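Local coordinates for protein translation initiation factor eIF2B subunit delta (Schizosaccharomyces pombe, PDB 5B04) that forms part of the eIF2B complex, which catalyses exchange of GDP for GTP on the gamma subunit of translation initiation factor eIF2, at residues G[257-265]-G[282-292]. Residues are numbered along the deposited sequence; the frame is centred on the assembly and turned at random.
Sequences IVQAATEKI and DVLIHAKNVGK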
loop_
_atom_site.group_PDB
_atom_site.type_symbol
_atom_site.label_atom_id
_atom_site.label_comp_id
_atom_site.label_asym_id
_atom_site.label_seq_id
_atom_site.Cartn_x
_atom_site.Cartn_y
_atom_site.Cartn_z
ATOM N N ILE G 257 -2.425 18.142 31.967
ATOM C CA ILE G 257 -2.324 16.902 31.206
ATOM C C ILE G 257 -2.017 15.724 32.122
ATOM O O ILE G 257 -2.618 14.657 31.997
ATOM C CB ILE G 257 -1.233 16.993 30.121
ATOM C CG1 ILE G 257 -1.572 18.090 29.112
ATOM C CG2 ILE G 257 -1.065 15.655 29.412
ATOM C CD1 ILE G 257 -0.530 18.265 28.031
ATOM N N VAL G 258 -1.084 15.931 33.047
ATOM C CA VAL G 258 -0.671 14.877 33.968
ATOM C C VAL G 258 -1.846 14.314 34.773
ATOM O O VAL G 258 -2.023 13.099 34.835
ATOM C CB VAL G 258 0.423 15.373 34.936
ATOM C CG1 VAL G 258 0.616 14.380 36.066
ATOM C CG2 VAL G 258 1.737 15.581 34.195
ATOM N N GLN G 259 -2.649 15.189 35.374
ATOM C CA GLN G 259 -3.757 14.740 36.214
ATOM C C GLN G 259 -4.905 14.198 35.370
ATOM O O GLN G 259 -5.641 13.303 35.800
ATOM C CB GLN G 259 -4.248 15.864 37.139
ATOM C CG GLN G 259 -5.197 16.914 36.553
ATOM C CD GLN G 259 -5.388 18.088 37.509
ATOM O OE1 GLN G 259 -4.557 18.320 38.385
ATOM N NE2 GLN G 259 -6.496 18.808 37.363
ATOM N N ALA G 260 -5.044 14.734 34.163
ATOM C CA ALA G 260 -6.024 14.237 33.213
ATOM C C ALA G 260 -5.668 12.816 32.790
ATOM O O ALA G 260 -6.540 11.955 32.669
ATOM C CB ALA G 260 -6.099 15.157 32.006
ATOM N N ALA G 261 -4.379 12.579 32.575
ATOM C CA ALA G 261 -3.898 11.274 32.143
ATOM C C ALA G 261 -3.835 10.274 33.296
ATOM O O ALA G 261 -4.117 9.089 33.113
ATOM C CB ALA G 261 -2.532 11.408 31.490
ATOM N N THR G 262 -3.464 10.759 34.477
ATOM C CA THR G 262 -3.283 9.901 35.645
ATOM C C THR G 262 -4.576 9.201 36.055
ATOM O O THR G 262 -4.563 8.039 36.459
ATOM C CB THR G 262 -2.746 10.703 36.849
ATOM O OG1 THR G 262 -1.537 11.375 36.473
ATOM C CG2 THR G 262 -2.463 9.785 38.029
ATOM N N GLU G 263 -5.695 9.907 35.939
ATOM C CA GLU G 263 -6.980 9.355 36.353
ATOM C C GLU G 263 -7.491 8.299 35.378
ATOM O O GLU G 263 -8.494 7.635 35.639
ATOM C CB GLU G 263 -8.013 10.472 36.516
ATOM C CG GLU G 263 -7.686 11.439 37.643
ATOM C CD GLU G 263 -7.546 10.742 38.986
ATOM O OE1 GLU G 263 -8.345 9.822 39.270
ATOM O OE2 GLU G 263 -6.634 11.108 39.756
ATOM N N LYS G 264 -6.800 8.145 34.253
ATOM C CA LYS G 264 -7.116 7.080 33.310
ATOM C C LYS G 264 -6.378 5.802 33.691
ATOM O O LYS G 264 -6.682 4.723 33.185
ATOM C CB LYS G 264 -6.766 7.496 31.881
ATOM C CG LYS G 264 -7.884 8.248 31.181
ATOM C CD LYS G 264 -9.167 7.433 31.200
ATOM C CE LYS G 264 -10.306 8.165 30.519
ATOM N NZ LYS G 264 -11.531 7.321 30.437
ATOM N N ILE G 265 -5.410 5.934 34.593
ATOM C CA ILE G 265 -4.662 4.787 35.092
ATOM C C ILE G 265 -5.458 4.049 36.164
ATOM O O ILE G 265 -5.969 4.658 37.104
ATOM C CB ILE G 265 -3.298 5.210 35.672
ATOM C CG1 ILE G 265 -2.460 5.909 34.599
ATOM C CG2 ILE G 265 -2.556 4.008 36.234
ATOM C CD1 ILE G 265 -1.122 6.404 35.097
ATOM N N ASP G 282 6.317 12.301 33.949
ATOM C CA ASP G 282 5.622 13.038 34.998
ATOM C C ASP G 282 4.296 12.374 35.348
ATOM O O ASP G 282 3.902 12.341 36.512
ATOM C CB ASP G 282 5.388 14.490 34.575
ATOM C CG ASP G 282 6.646 15.331 34.657
ATOM O OD1 ASP G 282 7.581 14.935 35.385
ATOM O OD2 ASP G 282 6.699 16.391 33.998
ATOM N N VAL G 283 3.615 11.844 34.337
ATOM C CA VAL G 283 2.345 11.154 34.542
ATOM C C VAL G 283 2.531 9.916 35.413
ATOM O O VAL G 283 1.780 9.693 36.362
ATOM C CB VAL G 283 1.701 10.740 33.201
ATOM C CG1 VAL G 283 0.498 9.838 33.439
ATOM C CG2 VAL G 283 1.299 11.969 32.404
ATOM N N LEU G 284 3.547 9.123 35.087
ATOM C CA LEU G 284 3.820 7.883 35.804
ATOM C C LEU G 284 4.274 8.137 37.238
ATOM O O LEU G 284 3.779 7.504 38.172
ATOM C CB LEU G 284 4.876 7.064 35.059
ATOM C CG LEU G 284 4.454 6.528 33.691
ATOM C CD1 LEU G 284 5.647 5.944 32.954
ATOM C CD2 LEU G 284 3.353 5.490 33.844
ATOM N N ILE G 285 5.221 9.056 37.403
ATOM C CA ILE G 285 5.733 9.407 38.724
ATOM C C ILE G 285 4.612 9.924 39.617
ATOM O O ILE G 285 4.470 9.495 40.764
ATOM C CB ILE G 285 6.851 10.465 38.634
ATOM C CG1 ILE G 285 8.101 9.860 37.993
ATOM C CG2 ILE G 285 7.183 11.012 40.014
ATOM C CD1 ILE G 285 9.240 10.841 37.834
ATOM N N HIS G 286 3.814 10.839 39.078
ATOM C CA HIS G 286 2.652 11.370 39.780
ATOM C C HIS G 286 1.696 10.249 40.170
ATOM O O HIS G 286 1.152 10.244 41.270
ATOM C CB HIS G 286 1.933 12.404 38.911
ATOM C CG HIS G 286 0.688 12.961 39.526
ATOM N ND1 HIS G 286 -0.545 12.362 39.385
ATOM C CD2 HIS G 286 0.482 14.073 40.271
ATOM C CE1 HIS G 286 -1.455 13.076 40.023
ATOM N NE2 HIS G 286 -0.858 14.119 40.571
ATOM N N ALA G 287 1.517 9.291 39.266
ATOM C CA ALA G 287 0.577 8.194 39.473
ATOM C C ALA G 287 0.925 7.346 40.697
ATOM O O ALA G 287 0.040 6.970 41.463
ATOM C CB ALA G 287 0.512 7.321 38.231
ATOM N N LYS G 288 2.208 7.049 40.881
ATOM C CA LYS G 288 2.637 6.252 42.027
ATOM C C LYS G 288 2.595 7.092 43.302
ATOM O O LYS G 288 2.352 6.573 44.395
ATOM C CB LYS G 288 4.040 5.671 41.796
ATOM C CG LYS G 288 4.833 5.374 43.068
ATOM C CD LYS G 288 5.568 4.038 42.988
ATOM C CE LYS G 288 4.609 2.887 42.701
ATOM N NZ LYS G 288 5.309 1.573 42.626
ATOM N N ASN G 289 2.810 8.397 43.154
ATOM C CA ASN G 289 2.739 9.317 44.285
ATOM C C ASN G 289 1.338 9.383 44.892
ATOM O O ASN G 289 1.187 9.529 46.105
ATOM C CB ASN G 289 3.190 10.718 43.867
ATOM C CG ASN G 289 4.659 10.774 43.492
ATOM O OD1 ASN G 289 5.428 9.866 43.808
ATOM N ND2 ASN G 289 5.058 11.848 42.819
ATOM N N VAL G 290 0.317 9.271 44.047
ATOM C CA VAL G 290 -1.067 9.272 44.512
ATOM C C VAL G 290 -1.470 7.852 44.926
ATOM O O VAL G 290 -2.599 7.603 45.352
ATOM C CB VAL G 290 -2.030 9.818 43.429
ATOM C CG1 VAL G 290 -3.385 10.174 44.027
ATOM C CG2 VAL G 290 -1.435 11.048 42.778
ATOM N N GLY G 291 -0.531 6.920 44.806
ATOM C CA GLY G 291 -0.740 5.563 45.275
ATOM C C GLY G 291 -1.517 4.678 44.321
ATOM O O GLY G 291 -2.469 4.006 44.720
ATOM N N LYS G 292 -1.111 4.676 43.055
ATOM C CA LYS G 292 -1.701 3.785 42.066
ATOM C C LYS G 292 -0.817 2.555 41.887
ATOM O O LYS G 292 0.402 2.673 41.765
ATOM C CB LYS G 292 -1.890 4.502 40.729
ATOM C CG LYS G 292 -2.849 5.684 40.779
ATOM C CD LYS G 292 -4.085 5.434 39.932
ATOM C CE LYS G 292 -4.920 6.694 39.785
ATOM N NZ LYS G 292 -6.114 6.467 38.925
#
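The imidazole of H286 carries V258 CG1 over one face, a CH-pi contact 4.1 Å from the ring centroid, while V290 CG2 lies over the opposite face, offset toward the rim. T262 CG2 sits at the ring edge, in plane, 3.5 Å from ND1. With CG anti to the backbone N (chi1 177°), the H286 side chain is directed at V258 and T262. ND1 gives T262 OG1 a weak, bent hydrogen bond (3.2 Å, N-H...O 125°), the oxygen lying oblique to the ring. Deeper in, V283 CG1 and CG2 both pack on A261 CB, and I265 CD1 reaches A287 CB at 3.7 Å. The axes of 257-262 and 282-289 pass 8.9 Å apart and cross at -62°. The C-terminal end of helix 231-262 leads into strand 269-274, first of the Rossmann-like parallel sheet, and helix 278-289 forms the beta-alpha-beta crossover from there to neighbouring strand 294-300, where L284 and A287 touch F294. This helix ends in a Schellman motif at G291, and K292 turns back toward the 262-265 turn. Its NZ donates to I265 O at 2.6 Å, in the carbonyl plane, and weakly to T262 O, with E263 OE1 4.0 Å from NZ, too far for a salt bridge.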